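Local coordinates for protein alkane monooxygenase (Geobacillus thermodenitrificans, PDB 3B9O) that belongs to the luciferase-like monooxygenase family, has a TIM-barrel fold and carries a bound flavin mononucleotide, at residues K3-N8 with D361-L366; V244-K249 with F256-I261; D260-A265 with I275-G280; Y365-E368 with G374-L377; Y422-P425 with I429-R432. All coordinates share one frame; numbering follows the deposited sequence.

Contact 1. Residues K3-N8 with D361-L366; sequences KKIHIN and DEMQYL
I5, just ahead of strand 6-12, faces M363 of helix 356-370 on the outside of a TIM barrel, where the first strand of the barrel meets a helix from late in the chain. Its CG2 lies 4.5 Å from M363 CE, a loose apolar contact, while its backbone bonds to L402. H6 turns its side chain away from the helix: ND1 is held by D52 OD2, and its backbone pairs with D373 and F375. I7 points back to the helix, so that I5 and I7, two residues apart, share one face. Helix 384-399 also covers this layer, F389 and L397 packing on both I7 and M363. N8 again faces away, its ND2 bonded to N376 OD1 and Y225 OH. M363 is the helix residue that does the touching. It leaves the helix extended, with chi2 at 179°, and then bends at chi3 (65°), which swings the methyl toward the strand. The contact buries 131 Å² in all and is purely apolar. I7 and M363 cross at about a right angle, with I7 CD1 3.9 Å from M363 CE.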
# COMPACT_ATOMS: atom_id res chain seq x y z
N LYS A 3 -1.40 21.54 2.70
CA LYS A 3 -2.46 21.68 3.77
C LYS A 3 -3.53 20.61 3.61
O LYS A 3 -4.36 20.39 4.51
CB LYS A 3 -3.12 23.07 3.71
CG LYS A 3 -3.60 23.46 2.30
CD LYS A 3 -4.35 24.78 2.26
CE LYS A 3 -3.37 25.95 2.20
NZ LYS A 3 -4.00 27.16 1.59
N LYS A 4 -3.54 19.96 2.44
CA LYS A 4 -4.60 19.05 2.12
C LYS A 4 -4.18 17.58 2.37
O LYS A 4 -3.07 17.15 2.00
CB LYS A 4 -5.17 19.33 0.72
CG LYS A 4 -5.44 20.86 0.50
CD LYS A 4 -6.70 21.19 -0.25
CE LYS A 4 -6.96 22.72 -0.19
NZ LYS A 4 -8.33 23.11 -0.76
N ILE A 5 -5.07 16.87 3.03
CA ILE A 5 -4.85 15.48 3.48
C ILE A 5 -4.99 14.53 2.28
O ILE A 5 -6.02 14.56 1.59
CB ILE A 5 -5.86 15.09 4.58
CG1 ILE A 5 -5.75 16.08 5.78
CG2 ILE A 5 -5.69 13.61 5.02
CD1 ILE A 5 -6.84 15.89 6.84
N HIS A 6 -3.94 13.75 2.03
CA HIS A 6 -4.00 12.70 1.00
C HIS A 6 -4.83 11.50 1.51
O HIS A 6 -4.64 11.02 2.62
CB HIS A 6 -2.59 12.28 0.54
CG HIS A 6 -1.78 13.40 -0.05
ND1 HIS A 6 -1.86 13.76 -1.38
CD2 HIS A 6 -0.83 14.19 0.49
CE1 HIS A 6 -1.03 14.77 -1.62
NE2 HIS A 6 -0.39 15.05 -0.49
N ILE A 7 -5.77 11.00 0.71
CA ILE A 7 -6.54 9.85 1.14
C ILE A 7 -6.50 8.75 0.09
O ILE A 7 -6.84 8.98 -1.08
CB ILE A 7 -7.99 10.24 1.51
CG1 ILE A 7 -7.99 11.14 2.78
CG2 ILE A 7 -8.83 8.99 1.81
CD1 ILE A 7 -9.25 11.87 3.01
N ASN A 8 -6.08 7.57 0.53
CA ASN A 8 -6.11 6.35 -0.27
C ASN A 8 -7.19 5.37 0.22
O ASN A 8 -7.42 5.27 1.43
CB ASN A 8 -4.79 5.61 -0.20
CG ASN A 8 -3.63 6.42 -0.70
OD1 ASN A 8 -3.78 7.34 -1.51
ND2 ASN A 8 -2.43 6.07 -0.23
N ASP A 361 -12.31 16.23 12.59
CA ASP A 361 -11.51 16.67 13.77
C ASP A 361 -10.37 15.70 14.14
O ASP A 361 -9.21 16.11 14.33
CB ASP A 361 -12.40 16.92 15.01
CG ASP A 361 -13.29 18.16 14.86
OD1 ASP A 361 -12.99 19.01 14.00
OD2 ASP A 361 -14.30 18.29 15.60
N GLU A 362 -10.72 14.42 14.21
CA GLU A 362 -9.75 13.38 14.60
C GLU A 362 -8.71 13.15 13.53
O GLU A 362 -7.53 13.00 13.84
CB GLU A 362 -10.46 12.08 15.01
CG GLU A 362 -11.33 12.35 16.23
CD GLU A 362 -11.97 11.11 16.81
OE1 GLU A 362 -12.17 11.10 18.05
OE2 GLU A 362 -12.28 10.16 16.05
N MET A 363 -9.13 13.19 12.27
CA MET A 363 -8.18 13.14 11.15
C MET A 363 -7.23 14.31 11.18
O MET A 363 -6.01 14.15 11.07
CB MET A 363 -8.92 13.07 9.83
CG MET A 363 -9.73 11.74 9.67
SD MET A 363 -10.62 11.73 8.08
CE MET A 363 -9.28 11.71 6.91
N GLN A 364 -7.80 15.49 11.35
CA GLN A 364 -7.04 16.72 11.40
C GLN A 364 -6.04 16.71 12.58
O GLN A 364 -4.90 17.16 12.44
CB GLN A 364 -7.99 17.93 11.42
CG GLN A 364 -7.30 19.30 11.62
CD GLN A 364 -8.27 20.45 11.62
OE1 GLN A 364 -9.50 20.26 11.70
NE2 GLN A 364 -7.74 21.66 11.56
N TYR A 365 -6.44 16.12 13.73
CA TYR A 365 -5.58 16.08 14.92
C TYR A 365 -4.30 15.29 14.64
O TYR A 365 -3.20 15.72 14.95
CB TYR A 365 -6.34 15.44 16.08
CG TYR A 365 -5.71 15.78 17.43
CD1 TYR A 365 -5.08 14.80 18.19
CD2 TYR A 365 -5.70 17.11 17.90
CE1 TYR A 365 -4.52 15.13 19.44
CE2 TYR A 365 -5.13 17.44 19.17
CZ TYR A 365 -4.56 16.42 19.91
OH TYR A 365 -3.98 16.67 21.12
N LEU A 366 -4.46 14.12 14.03
CA LEU A 366 -3.32 13.27 13.66
C LEU A 366 -2.40 13.97 12.67
O LEU A 366 -1.16 14.02 12.85
CB LEU A 366 -3.86 11.94 13.11
CG LEU A 366 -3.94 10.60 13.85
CD1 LEU A 366 -3.63 10.58 15.34
CD2 LEU A 366 -5.28 9.84 13.49

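Contact 2. Residues V244-K249 with F256-I261; sequences VFLGGK and FFVDDI. With FMN (flavin mononucleotide), chain C.
K249 NZ, a few residues beyond the L246 that packs on F257, is gripped by two backbone carbonyls, D345 O and K347 O, which hold the far end of segment 244-249. The contact itself is apolar. L246 is at its middle and meets three residues of helix 251-265: its CD1 is 3.7 Å from I261 CD1, its CD2 is 3.8 Å from V258 CG2, and its CG is 4.1 Å from F257 CB. The first two branches differ in approach: L246 and I261 run past each other in opposite directions, whereas L246 and V258 meet at about a right angle. V244 reaches the same I261 methyl, its CG1 3.8 Å from I261 CD1. Strand 243-246 and helix 251-265 open a beta-alpha-beta unit of the TIM barrel, and their short axes are antiparallel within 34° (146° between N-to-C directions), 10.2 Å apart. V244 and L246 face the helix, and F245 between them faces the barrel interior, as part of the flavin mononucleotide pocket. With CG anti to the backbone N (chi1 -178°), one face of the F245 ring receives flavin methyl C7M, 3.4 Å above its plane and over its centre; F10 and F55 meet the ring edge-to-face. At the strand's C-terminal side, buried G247 O has no hydrogen-bonding partner in the model; it lies oblique to the F257 ring, 4.1 Å from CD1.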
# COMPACT_ATOMS: atom_id res chain seq x y z
N VAL A 244 5.26 6.38 3.08
CA VAL A 244 5.39 5.31 4.07
C VAL A 244 4.03 5.05 4.70
O VAL A 244 3.37 5.98 5.11
CB VAL A 244 6.47 5.65 5.15
CG1 VAL A 244 6.71 4.47 6.07
CG2 VAL A 244 7.77 6.09 4.50
N PHE A 245 3.62 3.78 4.71
CA PHE A 245 2.37 3.36 5.37
C PHE A 245 2.78 2.83 6.77
O PHE A 245 3.31 1.74 6.91
CB PHE A 245 1.70 2.29 4.47
CG PHE A 245 0.34 1.76 4.97
CD1 PHE A 245 -0.18 0.57 4.40
CD2 PHE A 245 -0.40 2.39 5.99
CE1 PHE A 245 -1.43 0.05 4.84
CE2 PHE A 245 -1.67 1.87 6.43
CZ PHE A 245 -2.16 0.69 5.86
N LEU A 246 2.52 3.64 7.78
CA LEU A 246 2.88 3.38 9.17
C LEU A 246 1.79 2.66 9.94
O LEU A 246 0.58 2.86 9.69
CB LEU A 246 3.08 4.70 9.86
CG LEU A 246 4.39 5.48 10.05
CD1 LEU A 246 5.55 4.91 9.34
CD2 LEU A 246 4.14 6.96 9.78
N GLY A 247 2.21 1.81 10.86
CA GLY A 247 1.32 1.28 11.88
C GLY A 247 1.24 2.25 13.04
O GLY A 247 2.16 3.04 13.26
N GLY A 248 0.12 2.22 13.78
CA GLY A 248 -0.06 3.10 14.93
C GLY A 248 -1.40 3.78 14.90
O GLY A 248 -1.91 4.11 13.81
N LYS A 249 -1.98 3.97 16.08
CA LYS A 249 -3.37 4.45 16.21
C LYS A 249 -3.53 5.71 17.04
O LYS A 249 -4.66 6.14 17.29
CB LYS A 249 -4.30 3.39 16.79
CG LYS A 249 -3.77 2.67 18.01
CD LYS A 249 -4.84 1.89 18.83
CE LYS A 249 -5.93 1.22 18.02
NZ LYS A 249 -6.28 -0.10 18.67
N PHE A 256 6.34 9.42 16.78
CA PHE A 256 7.60 8.76 17.03
C PHE A 256 8.13 8.15 15.74
O PHE A 256 9.33 8.28 15.43
CB PHE A 256 7.50 7.67 18.11
CG PHE A 256 8.78 6.86 18.26
CD1 PHE A 256 9.83 7.33 19.07
CD2 PHE A 256 8.97 5.67 17.55
CE1 PHE A 256 11.04 6.62 19.20
CE2 PHE A 256 10.16 4.95 17.66
CZ PHE A 256 11.21 5.43 18.49
N PHE A 257 7.26 7.46 15.02
CA PHE A 257 7.69 6.76 13.81
C PHE A 257 7.99 7.72 12.66
O PHE A 257 8.95 7.51 11.93
CB PHE A 257 6.71 5.62 13.44
CG PHE A 257 6.77 4.46 14.40
CD1 PHE A 257 5.66 4.11 15.16
CD2 PHE A 257 7.96 3.76 14.59
CE1 PHE A 257 5.72 3.06 16.07
CE2 PHE A 257 8.03 2.71 15.49
CZ PHE A 257 6.91 2.36 16.23
N VAL A 258 7.18 8.78 12.55
CA VAL A 258 7.36 9.82 11.53
C VAL A 258 8.76 10.41 11.76
O VAL A 258 9.58 10.49 10.84
CB VAL A 258 6.26 10.92 11.63
CG1 VAL A 258 6.62 12.17 10.84
CG2 VAL A 258 4.90 10.39 11.13
N ASP A 259 9.02 10.78 13.01
CA ASP A 259 10.28 11.45 13.39
C ASP A 259 11.47 10.50 13.20
O ASP A 259 12.52 10.90 12.68
CB ASP A 259 10.19 11.95 14.86
CG ASP A 259 9.31 13.20 15.02
OD1 ASP A 259 8.90 13.79 14.01
OD2 ASP A 259 9.02 13.61 16.15
N ASP A 260 11.26 9.22 13.51
CA ASP A 260 12.31 8.19 13.41
C ASP A 260 12.77 8.00 11.96
O ASP A 260 13.98 8.05 11.65
CB ASP A 260 11.80 6.87 13.96
CG ASP A 260 12.89 5.81 14.04
OD1 ASP A 260 12.69 4.75 13.43
OD2 ASP A 260 13.93 6.06 14.70
N ILE A 261 11.80 7.85 11.07
CA ILE A 261 12.11 7.72 9.66
C ILE A 261 12.74 8.96 9.08
O ILE A 261 13.70 8.85 8.30
CB ILE A 261 10.89 7.27 8.81
CG1 ILE A 261 10.57 5.83 9.13
CG2 ILE A 261 11.17 7.34 7.31
CD1 ILE A 261 9.16 5.51 8.77
N1 FMN C . 2.92 -7.34 4.00
C2 FMN C . 2.46 -7.96 2.89
O2 FMN C . 3.03 -9.04 2.53
N3 FMN C . 1.41 -7.39 2.21
C4 FMN C . 0.83 -6.22 2.62
O4 FMN C . -0.11 -5.72 1.98
C4A FMN C . 1.31 -5.57 3.77
N5 FMN C . 0.78 -4.40 4.24
C5A FMN C . 1.28 -3.83 5.38
C6 FMN C . 0.76 -2.63 5.90
C7 FMN C . 1.30 -2.05 7.06
C7M FMN C . 0.74 -0.76 7.63
C8 FMN C . 2.36 -2.66 7.71
C8M FMN C . 2.94 -2.05 8.97
C9 FMN C . 2.89 -3.86 7.21
C9A FMN C . 2.36 -4.45 6.05
N10 FMN C . 2.87 -5.61 5.57
C10 FMN C . 2.37 -6.18 4.46
C1' FMN C . 4.00 -6.29 6.24
C2' FMN C . 5.32 -5.92 5.54
O2' FMN C . 5.08 -5.07 4.41
C3' FMN C . 6.18 -7.10 5.06
O3' FMN C . 5.42 -8.10 4.35
C4' FMN C . 7.09 -7.68 6.17
O4' FMN C . 6.94 -9.10 6.30
C5' FMN C . 6.89 -7.05 7.56
O5' FMN C . 7.81 -5.98 7.60
P FMN C . 8.52 -5.48 8.96
O1P FMN C . 8.85 -6.75 9.72
O2P FMN C . 9.70 -4.70 8.44
O3P FMN C . 7.47 -4.67 9.71

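Contact 3. Residues D260-A265 with I275-G280; sequences DIRKRA and IKMFAG
M277 sends its terminal methyl into the corner between I261 and R262, and I275 fills the next hollow, between I261 and A265; this is how helix 251-265 sits on strand 276-285 and the residue just before it in the beta-alpha-beta unit of the TIM barrel. M277 CE touches both walls of its corner, 3.8 Å from I261 CG2 and 3.9 Å from R262 CG. Its chain folds at chi2 (-67°), which carries the methyl over to the helix, and I261 and M277 run past each other in opposite directions. One turn beyond I261, A265 CB is 3.6 Å from I275 CD1; I261 CG2 is a looser neighbour of I275 CD1 at 4.3 Å. R262 contributes its aliphatic stem to the wall beside M277, then bends at chi3 to turn its guanidinium out to D273, to which NH2 forms a salt bridge. A water sits in the guanidinium plane between R262 NE and I275 O, though its separation from NE is so short that its placement is doubtful. Along the flank of the helix, D260 and R264 lie one turn apart. R234 NH1 and R264 NE share D260 OD1; the bond from R264 NE is 3.0 Å long and nearly straight (170°), within the guanidinium plane yet 43° out of the plane of the carboxylate.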
# COMPACT_ATOMS: atom_id res chain seq x y z
N ASP A 260 11.26 9.22 13.51
CA ASP A 260 12.31 8.19 13.41
C ASP A 260 12.77 8.00 11.96
O ASP A 260 13.98 8.05 11.65
CB ASP A 260 11.80 6.87 13.96
CG ASP A 260 12.89 5.81 14.04
OD1 ASP A 260 12.69 4.75 13.43
OD2 ASP A 260 13.93 6.06 14.70
N ILE A 261 11.80 7.85 11.07
CA ILE A 261 12.11 7.72 9.66
C ILE A 261 12.74 8.96 9.08
O ILE A 261 13.70 8.85 8.30
CB ILE A 261 10.89 7.27 8.81
CG1 ILE A 261 10.57 5.83 9.13
CG2 ILE A 261 11.17 7.34 7.31
CD1 ILE A 261 9.16 5.51 8.77
N ARG A 262 12.23 10.14 9.42
CA ARG A 262 12.86 11.37 8.92
C ARG A 262 14.32 11.52 9.38
O ARG A 262 15.18 11.92 8.61
CB ARG A 262 12.05 12.59 9.30
CG ARG A 262 10.61 12.47 8.93
CD ARG A 262 9.79 13.61 9.56
NE ARG A 262 9.38 14.45 8.46
CZ ARG A 262 9.93 15.60 8.10
NH1 ARG A 262 10.90 16.16 8.80
NH2 ARG A 262 9.47 16.20 7.02
N LYS A 263 14.62 11.09 10.60
CA LYS A 263 16.00 11.13 11.08
C LYS A 263 16.86 10.15 10.31
O LYS A 263 17.98 10.49 9.91
CB LYS A 263 16.09 10.74 12.56
CG LYS A 263 15.51 11.74 13.38
N ARG A 264 16.34 8.95 10.09
CA ARG A 264 17.08 7.92 9.36
C ARG A 264 17.39 8.32 7.92
O ARG A 264 18.41 7.85 7.37
CB ARG A 264 16.33 6.60 9.39
CG ARG A 264 16.20 5.97 10.79
CD ARG A 264 15.50 4.67 10.62
NE ARG A 264 15.18 4.05 11.88
CZ ARG A 264 15.88 3.05 12.42
NH1 ARG A 264 16.97 2.56 11.82
NH2 ARG A 264 15.49 2.56 13.59
N ALA A 265 16.55 9.18 7.33
CA ALA A 265 16.71 9.59 5.93
C ALA A 265 17.94 10.47 5.69
O ALA A 265 18.49 10.46 4.59
CB ALA A 265 15.45 10.27 5.41
N ILE A 275 9.46 12.66 1.88
CA ILE A 275 8.81 11.42 2.28
C ILE A 275 7.44 11.82 2.85
O ILE A 275 7.38 12.60 3.80
CB ILE A 275 9.64 10.66 3.38
CG1 ILE A 275 11.12 10.52 3.00
CG2 ILE A 275 9.00 9.29 3.66
CD1 ILE A 275 12.05 10.09 4.17
N LYS A 276 6.36 11.27 2.33
CA LYS A 276 5.02 11.46 2.90
C LYS A 276 4.66 10.32 3.84
O LYS A 276 5.01 9.16 3.58
CB LYS A 276 3.99 11.53 1.76
CG LYS A 276 4.30 12.58 0.73
CD LYS A 276 3.87 13.97 1.21
CE LYS A 276 4.13 15.02 0.12
NZ LYS A 276 3.25 16.21 0.22
N MET A 277 3.99 10.65 4.93
CA MET A 277 3.68 9.67 5.99
C MET A 277 2.19 9.43 5.98
O MET A 277 1.43 10.40 6.03
CB MET A 277 4.12 10.22 7.34
CG MET A 277 5.64 10.51 7.41
SD MET A 277 6.67 9.04 7.35
CE MET A 277 8.28 9.82 7.31
N PHE A 278 1.79 8.16 5.88
CA PHE A 278 0.39 7.71 5.80
C PHE A 278 0.05 6.83 7.02
O PHE A 278 0.82 5.97 7.38
CB PHE A 278 0.16 6.92 4.50
CG PHE A 278 0.10 7.79 3.26
CD1 PHE A 278 1.27 8.27 2.66
CD2 PHE A 278 -1.14 8.15 2.71
CE1 PHE A 278 1.22 9.10 1.49
CE2 PHE A 278 -1.21 9.00 1.57
CZ PHE A 278 -0.02 9.47 0.96
N ALA A 279 -1.07 7.12 7.68
CA ALA A 279 -1.58 6.30 8.76
C ALA A 279 -2.78 5.51 8.25
O ALA A 279 -3.40 5.90 7.27
CB ALA A 279 -1.98 7.17 9.94
N GLY A 280 -3.08 4.37 8.88
CA GLY A 280 -4.35 3.69 8.61
C GLY A 280 -5.44 4.36 9.45
O GLY A 280 -5.16 4.97 10.50
O HOH W 1 7.96 13.46 6.64

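Contact 4. Residues Y365-E368 with G374-L377; sequences YLVE and GFNL
F375 thrusts its ring end toward helix 356-370, where L366 and V367 receive it from different directions. L366 meets the rim: its CD2 lies near the plane of the ring, 3.8 Å from F375 CE2, and its CB is 4.0 Å from F375 CZ. The two side chains cross at about a right angle, so the leucine lies across the end of the ring and not along it. The L366 torsions (chi1 -101°, chi2 9°) lie away from the staggered values. V367 comes obliquely to the other flank of the ring end, its CG2 3.8 Å from F375 CE1 and 4.1 Å from F375 CZ. Placed anti to the carbonyl carbon of V367, CG2 is the branch turned to the ring. The ring reaches the helix because F375 chi1 is -63°, with CG beside the backbone N; the CA–CB bond alone leads past the helix, and only the outer ring atoms come near it. The contact is apolar throughout and buries 132 Å². It joins a helix to the strand that follows it in the barrel, with a short loop between them. Around it, I5 packs on both V367 and F375, A279 and I281 of strand 276-285 touch the ring, V251 of helix 251-265 lies on L366, and strand 374-378 bonds through its backbone to strands 6-12 and 276-285.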
# COMPACT_ATOMS: atom_id res chain seq x y z
N TYR A 365 -6.44 16.12 13.73
CA TYR A 365 -5.58 16.08 14.92
C TYR A 365 -4.30 15.29 14.64
O TYR A 365 -3.20 15.72 14.95
CB TYR A 365 -6.34 15.44 16.08
CG TYR A 365 -5.71 15.78 17.43
CD1 TYR A 365 -5.08 14.80 18.19
CD2 TYR A 365 -5.70 17.11 17.90
CE1 TYR A 365 -4.52 15.13 19.44
CE2 TYR A 365 -5.13 17.44 19.17
CZ TYR A 365 -4.56 16.42 19.91
OH TYR A 365 -3.98 16.67 21.12
N LEU A 366 -4.46 14.12 14.03
CA LEU A 366 -3.32 13.27 13.66
C LEU A 366 -2.40 13.97 12.67
O LEU A 366 -1.16 14.02 12.85
CB LEU A 366 -3.86 11.94 13.11
CG LEU A 366 -3.94 10.60 13.85
CD1 LEU A 366 -3.63 10.58 15.34
CD2 LEU A 366 -5.28 9.84 13.49
N VAL A 367 -2.99 14.57 11.64
CA VAL A 367 -2.21 15.35 10.68
C VAL A 367 -1.38 16.44 11.36
O VAL A 367 -0.15 16.50 11.17
CB VAL A 367 -3.10 15.96 9.57
CG1 VAL A 367 -2.28 16.96 8.69
CG2 VAL A 367 -3.65 14.82 8.73
N GLU A 368 -2.05 17.28 12.15
CA GLU A 368 -1.41 18.46 12.75
C GLU A 368 -0.48 18.13 13.92
O GLU A 368 0.56 18.77 14.09
CB GLU A 368 -2.48 19.46 13.18
CG GLU A 368 -3.06 20.17 11.96
CD GLU A 368 -4.16 21.17 12.27
OE1 GLU A 368 -4.56 21.31 13.45
OE2 GLU A 368 -4.64 21.80 11.30
N GLY A 374 -1.27 11.81 5.19
CA GLY A 374 -2.44 11.19 4.58
C GLY A 374 -2.86 9.93 5.31
O GLY A 374 -2.23 9.53 6.29
N PHE A 375 -3.91 9.30 4.81
CA PHE A 375 -4.46 8.10 5.40
C PHE A 375 -4.74 7.04 4.34
O PHE A 375 -5.17 7.34 3.21
CB PHE A 375 -5.80 8.41 6.13
CG PHE A 375 -5.64 9.35 7.31
CD1 PHE A 375 -5.68 10.73 7.12
CD2 PHE A 375 -5.40 8.85 8.58
CE1 PHE A 375 -5.53 11.61 8.19
CE2 PHE A 375 -5.28 9.72 9.68
CZ PHE A 375 -5.33 11.11 9.46
N ASN A 376 -4.56 5.79 4.75
CA ASN A 376 -5.16 4.68 4.01
C ASN A 376 -6.47 4.34 4.71
O ASN A 376 -6.44 3.96 5.90
CB ASN A 376 -4.28 3.44 3.99
CG ASN A 376 -3.21 3.49 2.94
OD1 ASN A 376 -3.14 4.40 2.11
ND2 ASN A 376 -2.34 2.47 2.97
N LEU A 377 -7.58 4.53 4.01
CA LEU A 377 -8.89 4.23 4.57
C LEU A 377 -9.23 2.71 4.49
O LEU A 377 -9.42 2.13 3.41
CB LEU A 377 -9.98 5.11 3.93
CG LEU A 377 -11.45 4.92 4.38
CD1 LEU A 377 -11.65 5.17 5.88
CD2 LEU A 377 -12.34 5.85 3.58

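Contact 5. Residues Y422-P425 with I429-R432; sequences YRLP and IAAR
L424 and A430 make the apolar part of this contact, a short return of the chain in the C-terminal region after helix 412-417. The leucine is directed toward the turn at 429-432, and its CD2 branch does the touching, resting 3.6 Å from A430 CB. A methyl-to-carbonyl touch lies beside it: A431 CB is 3.7 Å from P425 O, an ordinary van der Waals approach. The proline ring itself points the other way, so P425 takes part through its backbone. Among backbone bonds, R432 N donates to I429 O at 3.2 Å, the i to i+3 spacing of a 3-10 turn; in this turn both A430 and A431 direct CB to segment 422-425. The polar bonds run outward. L424 O is taken by R434 NH2, Y422 O by R413 NH2, and R423 reaches P218 O with NE and S217 O with NH2; A430 N bonds to H428 ND1. Neighbours in helix 154-174 extend the packing: Y169 lies on I429 and A430, and E173 touches L424. With 116 Å² buried and two small methyls supplying one side, the two segments meet by van der Waals contact, including one methyl on the P425 carbonyl. The chemistry thus divides in two: the direct contact is apolar packing, while the backbone and arginine polar groups named here bond to residues outside the two segments.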
# COMPACT_ATOMS: atom_id res chain seq x y z
N TYR A 422 7.42 15.13 -11.81
CA TYR A 422 6.93 13.87 -12.33
C TYR A 422 7.96 12.77 -12.20
O TYR A 422 7.60 11.61 -12.09
CB TYR A 422 6.45 13.99 -13.78
CG TYR A 422 7.34 14.81 -14.68
CD1 TYR A 422 8.42 14.21 -15.34
CD2 TYR A 422 7.11 16.17 -14.87
CE1 TYR A 422 9.26 14.96 -16.16
CE2 TYR A 422 7.92 16.92 -15.71
CZ TYR A 422 8.99 16.31 -16.35
OH TYR A 422 9.82 17.04 -17.18
N ARG A 423 9.24 13.13 -12.22
CA ARG A 423 10.28 12.16 -11.92
C ARG A 423 10.87 12.35 -10.51
O ARG A 423 10.65 13.40 -9.89
CB ARG A 423 11.34 12.11 -13.03
CG ARG A 423 10.82 11.24 -14.22
CD ARG A 423 11.12 11.79 -15.62
NE ARG A 423 10.33 11.09 -16.66
CZ ARG A 423 10.70 10.94 -17.93
NH1 ARG A 423 11.88 11.39 -18.37
NH2 ARG A 423 9.90 10.30 -18.77
N LEU A 424 11.52 11.30 -10.00
CA LEU A 424 12.15 11.28 -8.68
C LEU A 424 13.08 12.49 -8.48
O LEU A 424 13.82 12.87 -9.41
CB LEU A 424 12.98 10.01 -8.58
CG LEU A 424 12.63 8.81 -7.68
CD1 LEU A 424 11.32 8.87 -6.91
CD2 LEU A 424 12.83 7.46 -8.35
N PRO A 425 13.06 13.10 -7.26
CA PRO A 425 13.87 14.33 -7.10
C PRO A 425 15.34 14.02 -7.08
O PRO A 425 15.72 12.84 -6.95
CB PRO A 425 13.39 14.89 -5.77
CG PRO A 425 12.95 13.68 -4.99
CD PRO A 425 12.32 12.75 -6.04
N ILE A 429 17.96 8.35 -4.09
CA ILE A 429 19.11 7.53 -4.54
C ILE A 429 19.05 7.00 -6.01
O ILE A 429 20.09 6.82 -6.67
CB ILE A 429 19.44 6.36 -3.52
CG1 ILE A 429 18.24 5.43 -3.35
CG2 ILE A 429 19.81 6.94 -2.16
CD1 ILE A 429 18.59 4.15 -2.64
N ALA A 430 17.85 6.75 -6.52
CA ALA A 430 17.64 6.37 -7.91
C ALA A 430 18.15 7.41 -8.92
O ALA A 430 18.48 7.05 -10.05
CB ALA A 430 16.19 6.10 -8.17
N ALA A 431 18.19 8.68 -8.51
CA ALA A 431 18.63 9.76 -9.38
C ALA A 431 20.08 9.61 -9.83
O ALA A 431 20.47 10.17 -10.89
CB ALA A 431 18.42 11.12 -8.72
N ARG A 432 20.84 8.85 -9.05
CA ARG A 432 22.24 8.46 -9.37
C ARG A 432 22.40 7.79 -10.72
O ARG A 432 23.47 7.89 -11.33
CB ARG A 432 22.81 7.49 -8.31
CG ARG A 432 23.23 8.16 -7.03
CD ARG A 432 22.90 7.33 -5.82
NE ARG A 432 22.79 8.16 -4.61
CZ ARG A 432 23.63 8.09 -3.58
NH1 ARG A 432 24.65 7.22 -3.61
NH2 ARG A 432 23.47 8.88 -2.52

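From the N terminus, contact 1 opens on the first barrel strand and closes only at helix 356-370, so its loop spans most of the chain and holds contacts 2 and 3. Those two close short loops in succession and share D260 and I261 of helix 251-265: contact 2 ties the helix to the strand before it, contact 3 to the strand after it. Contact 4 starts on Y365 and L366, where contact 1 ends, and brings in strand 374-378, whose backbone pairs with strand 6-12 and strand 276-285, so the wall closes on itself. Contact 5 follows in series, touching none of the others, in the C-terminal region outside the sheet.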